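Local coordinates for protein epidermin leader peptide processing serine protease EpiP (Staphylococcus aureus subsp. aureus, PDB 3QFH) that probably cleaves the leader peptide from the lantibiotic epidermin precursor, acting as a subtilisin-like serine endopeptidase, at residues N106-N111 and L433-A438. Sequence-based numbering, arbitrary orientation.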
ATOM      1  N   ASN A 106      -5.616   1.226  20.941  1.00 27.23           N
ATOM      2  CA  ASN A 106      -5.235   1.519  22.312  1.00 29.05           C
ATOM      3  C   ASN A 106      -3.771   1.192  22.596  1.00 30.17           C
ATOM      4  O   ASN A 106      -3.085   1.947  23.287  1.00 30.34           O
ATOM      5  CB  ASN A 106      -6.138   0.800  23.325  1.00 28.87           C
ATOM      6  CG  ASN A 106      -7.438   1.535  23.536  1.00 31.44           C
ATOM      7  OD1 ASN A 106      -7.593   2.213  24.539  1.00 34.79           O
ATOM      8  ND2 ASN A 106      -8.333   1.494  22.550  1.00 28.63           N
ATOM      9  N   LYS A 107      -3.308   0.080  22.037  1.00 31.16           N
ATOM     10  CA  LYS A 107      -1.954  -0.395  22.239  1.00 31.35           C
ATOM     11  C   LYS A 107      -0.905   0.638  21.791  1.00 30.66           C
ATOM     12  O   LYS A 107       0.079   0.867  22.472  1.00 29.55           O
ATOM     13  CB  LYS A 107      -1.752  -1.696  21.446  1.00 31.69           C
ATOM     14  CG  LYS A 107      -0.506  -2.455  21.773  1.00 35.89           C
ATOM     15  CD  LYS A 107      -0.580  -3.006  23.192  1.00 41.30           C
ATOM     16  CE  LYS A 107       0.698  -3.729  23.601  1.00 45.13           C
ATOM     17  NZ  LYS A 107       1.837  -2.792  23.841  1.00 45.99           N
ATOM     18  N   ILE A 108      -1.147   1.272  20.661  1.00 29.93           N
ATOM     19  CA  ILE A 108      -0.176   2.202  20.099  1.00 29.41           C
ATOM     20  C   ILE A 108      -0.326   3.654  20.552  1.00 29.71           C
ATOM     21  O   ILE A 108       0.535   4.464  20.251  1.00 31.36           O
ATOM     22  CB  ILE A 108      -0.158   2.107  18.556  1.00 28.58           C
ATOM     23  CG1 ILE A 108      -1.422   2.714  17.927  1.00 28.02           C
ATOM     24  CG2 ILE A 108       0.025   0.653  18.133  1.00 26.82           C
ATOM     25  CD1 ILE A 108      -1.445   2.691  16.397  1.00 24.33           C
ATOM     26  N   THR A 109      -1.388   3.972  21.291  1.00 30.11           N
ATOM     27  CA  THR A 109      -1.652   5.346  21.714  1.00 30.24           C
ATOM     28  C   THR A 109      -1.659   5.519  23.230  1.00 31.80           C
ATOM     29  O   THR A 109      -2.160   6.523  23.728  1.00 32.07           O
ATOM     30  CB  THR A 109      -3.036   5.809  21.206  1.00 30.23           C
ATOM     31  OG1 THR A 109      -4.063   4.983  21.777  1.00 29.18           O
ATOM     32  CG2 THR A 109      -3.116   5.746  19.686  1.00 27.33           C
ATOM     33  N   ASN A 110      -1.093   4.569  23.971  1.00 33.00           N
ATOM     34  CA  ASN A 110      -1.176   4.621  25.436  1.00 33.95           C
ATOM     35  C   ASN A 110      -2.635   4.740  25.875  1.00 32.37           C
ATOM     36  O   ASN A 110      -2.990   5.606  26.667  1.00 32.09           O
ATOM     37  CB  ASN A 110      -0.342   5.778  26.031  1.00 36.00           C
ATOM     38  CG  ASN A 110       1.059   5.352  26.460  1.00 40.89           C
ATOM     39  OD1 ASN A 110       1.642   4.397  25.938  1.00 48.83           O
ATOM     40  ND2 ASN A 110       1.610   6.082  27.415  1.00 47.65           N
ATOM     41  N   ASN A 111      -3.483   3.876  25.333  1.00 31.30           N
ATOM     42  CA  ASN A 111      -4.907   3.870  25.675  1.00 31.30           C
ATOM     43  C   ASN A 111      -5.628   5.181  25.357  1.00 29.94           C
ATOM     44  O   ASN A 111      -6.510   5.623  26.095  1.00 28.58           O
ATOM     45  CB  ASN A 111      -5.105   3.457  27.137  1.00 32.33           C
ATOM     46  CG  ASN A 111      -4.642   2.019  27.401  1.00 35.30           C
ATOM     47  OD1 ASN A 111      -4.751   1.147  26.537  1.00 34.23           O
ATOM     48  ND2 ASN A 111      -4.134   1.775  28.593  1.00 38.34           N
ATOM     49  N   LEU A 433       5.166  -0.030  16.484  1.00 25.43           N
ATOM     50  CA  LEU A 433       4.758   1.377  16.461  1.00 24.94           C
ATOM     51  C   LEU A 433       4.243   1.864  17.836  1.00 25.24           C
ATOM     52  O   LEU A 433       3.457   1.168  18.475  1.00 23.16           O
ATOM     53  CB  LEU A 433       3.630   1.504  15.427  1.00 23.62           C
ATOM     54  CG  LEU A 433       2.971   2.869  15.194  1.00 24.77           C
ATOM     55  CD1 LEU A 433       3.980   3.920  14.744  1.00 26.38           C
ATOM     56  CD2 LEU A 433       1.836   2.714  14.173  1.00 21.45           C
ATOM     57  N   ASP A 434       4.694   3.043  18.283  1.00 25.65           N
ATOM     58  CA  ASP A 434       4.212   3.657  19.543  1.00 27.70           C
ATOM     59  C   ASP A 434       4.016   5.164  19.269  1.00 27.67           C
ATOM     60  O   ASP A 434       4.963   5.961  19.287  1.00 26.87           O
ATOM     61  CB  ASP A 434       5.175   3.418  20.710  1.00 28.80           C
ATOM     62  CG  ASP A 434       4.611   3.905  22.074  1.00 35.03           C
ATOM     63  OD1 ASP A 434       5.138   3.430  23.122  1.00 44.04           O
ATOM     64  OD2 ASP A 434       3.659   4.735  22.121  1.00 34.05           O
ATOM     65  N   VAL A 435       2.772   5.515  18.980  1.00 27.34           N
ATOM     66  CA  VAL A 435       2.403   6.868  18.595  1.00 27.06           C
ATOM     67  C   VAL A 435       2.534   7.826  19.759  1.00 28.58           C
ATOM     68  O   VAL A 435       2.904   8.996  19.576  1.00 27.57           O
ATOM     69  CB  VAL A 435       0.975   6.880  17.977  1.00 27.93           C
ATOM     70  CG1 VAL A 435       0.494   8.296  17.683  1.00 25.67           C
ATOM     71  CG2 VAL A 435       0.958   6.007  16.716  1.00 25.74           C
ATOM     72  N   TYR A 436       2.282   7.342  20.969  1.00 29.77           N
ATOM     73  CA  TYR A 436       2.427   8.212  22.136  1.00 30.51           C
ATOM     74  C   TYR A 436       3.877   8.692  22.245  1.00 30.51           C
ATOM     75  O   TYR A 436       4.136   9.898  22.438  1.00 28.21           O
ATOM     76  CB  TYR A 436       1.982   7.509  23.399  1.00 31.15           C
ATOM     77  CG  TYR A 436       2.129   8.335  24.637  1.00 32.13           C
ATOM     78  CD1 TYR A 436       1.136   9.233  25.013  1.00 34.04           C
ATOM     79  CD2 TYR A 436       3.240   8.193  25.459  1.00 36.92           C
ATOM     80  CE1 TYR A 436       1.254   9.994  26.162  1.00 36.34           C
ATOM     81  CE2 TYR A 436       3.376   8.956  26.613  1.00 40.02           C
ATOM     82  CZ  TYR A 436       2.376   9.850  26.959  1.00 39.18           C
ATOM     83  OH  TYR A 436       2.497  10.594  28.098  1.00 42.62           O
ATOM     84  N   LYS A 437       4.814   7.760  22.099  1.00 29.56           N
ATOM     85  CA  LYS A 437       6.229   8.132  22.136  1.00 31.82           C
ATOM     86  C   LYS A 437       6.594   9.096  21.002  1.00 29.99           C
ATOM     87  O   LYS A 437       7.290  10.075  21.227  1.00 29.96           O
ATOM     88  CB  LYS A 437       7.147   6.909  22.070  1.00 32.28           C
ATOM     89  CG  LYS A 437       7.237   6.099  23.365  1.00 37.15           C
ATOM     90  CD  LYS A 437       8.329   5.016  23.263  1.00 41.15           C
ATOM     91  CE  LYS A 437       8.368   4.129  24.506  1.00 43.93           C
ATOM     92  NZ  LYS A 437       8.738   4.869  25.765  1.00 49.55           N
ATOM     93  N   ALA A 438       6.125   8.802  19.790  1.00 29.04           N
ATOM     94  CA  ALA A 438       6.451   9.627  18.607  1.00 28.75           C
ATOM     95  C   ALA A 438       6.011  11.091  18.771  1.00 28.77           C
ATOM     96  O   ALA A 438       6.685  12.002  18.286  1.00 29.64           O
ATOM     97  CB  ALA A 438       5.824   9.025  17.357  1.00 26.24           C
TER
HETATM   98  O   HOH W   1       4.496   4.503  25.306  1.00 46.58           O
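The carboxamide of Asn110 lies nearly flat over one face of the Tyr436 ring, the two planes being 12° apart. Its ND2 sits toward the rim, 3.3 Å from Tyr436 CD2, and CB of Asn110 adds an off-centre CH-pi contact, 4.2 Å from the ring centroid. Near-coplanarity identifies this as amide-ring stacking, as opposed to an N-H aimed at the pi cloud. Tyr436 offers that face with CG anti to its backbone N (chi1 179°), while Asn110 has a backbone in the left-handed helical region. With ND2 over the ring, Asn110 OD1 accepts from a water at 2.9 Å that also donates to Asp434 OD1.

Next to the stack, the backbone carbonyl of Ile108, on helix 103-108, meets the start of helix 435-439. Ile108 O accepts from Val435 N at 2.8 Å, in the carbonyl plane, and weakly from Tyr436 N. Asp434 is the N-cap: its OD2 takes Lys437 N at 3.2 Å, approached from above the carboxylate plane. Deeper in, Ile108 CD1 lies 4.0 Å from Leu433 CD2 and 4.1 Å from Val435 CG2, its side chain crossing both obliquely. Ala392 and Leu395 of helix 382-400, which probably carries the catalytic serine near its N-terminal end, and residues of strand 338-341 extend this apolar layer.

The contact thus joins a segment preceding strand 126-130, first in sequence of the parallel subtilase sheet, to the chain's last helix, 435-439. Two first-turn N-H groups converging on one carbonyl, beside a carboxylate cap, imply that Ile108 O supplements Asp434 in satisfying the helix start; the helix dipole would probably favour an ionised Asp434.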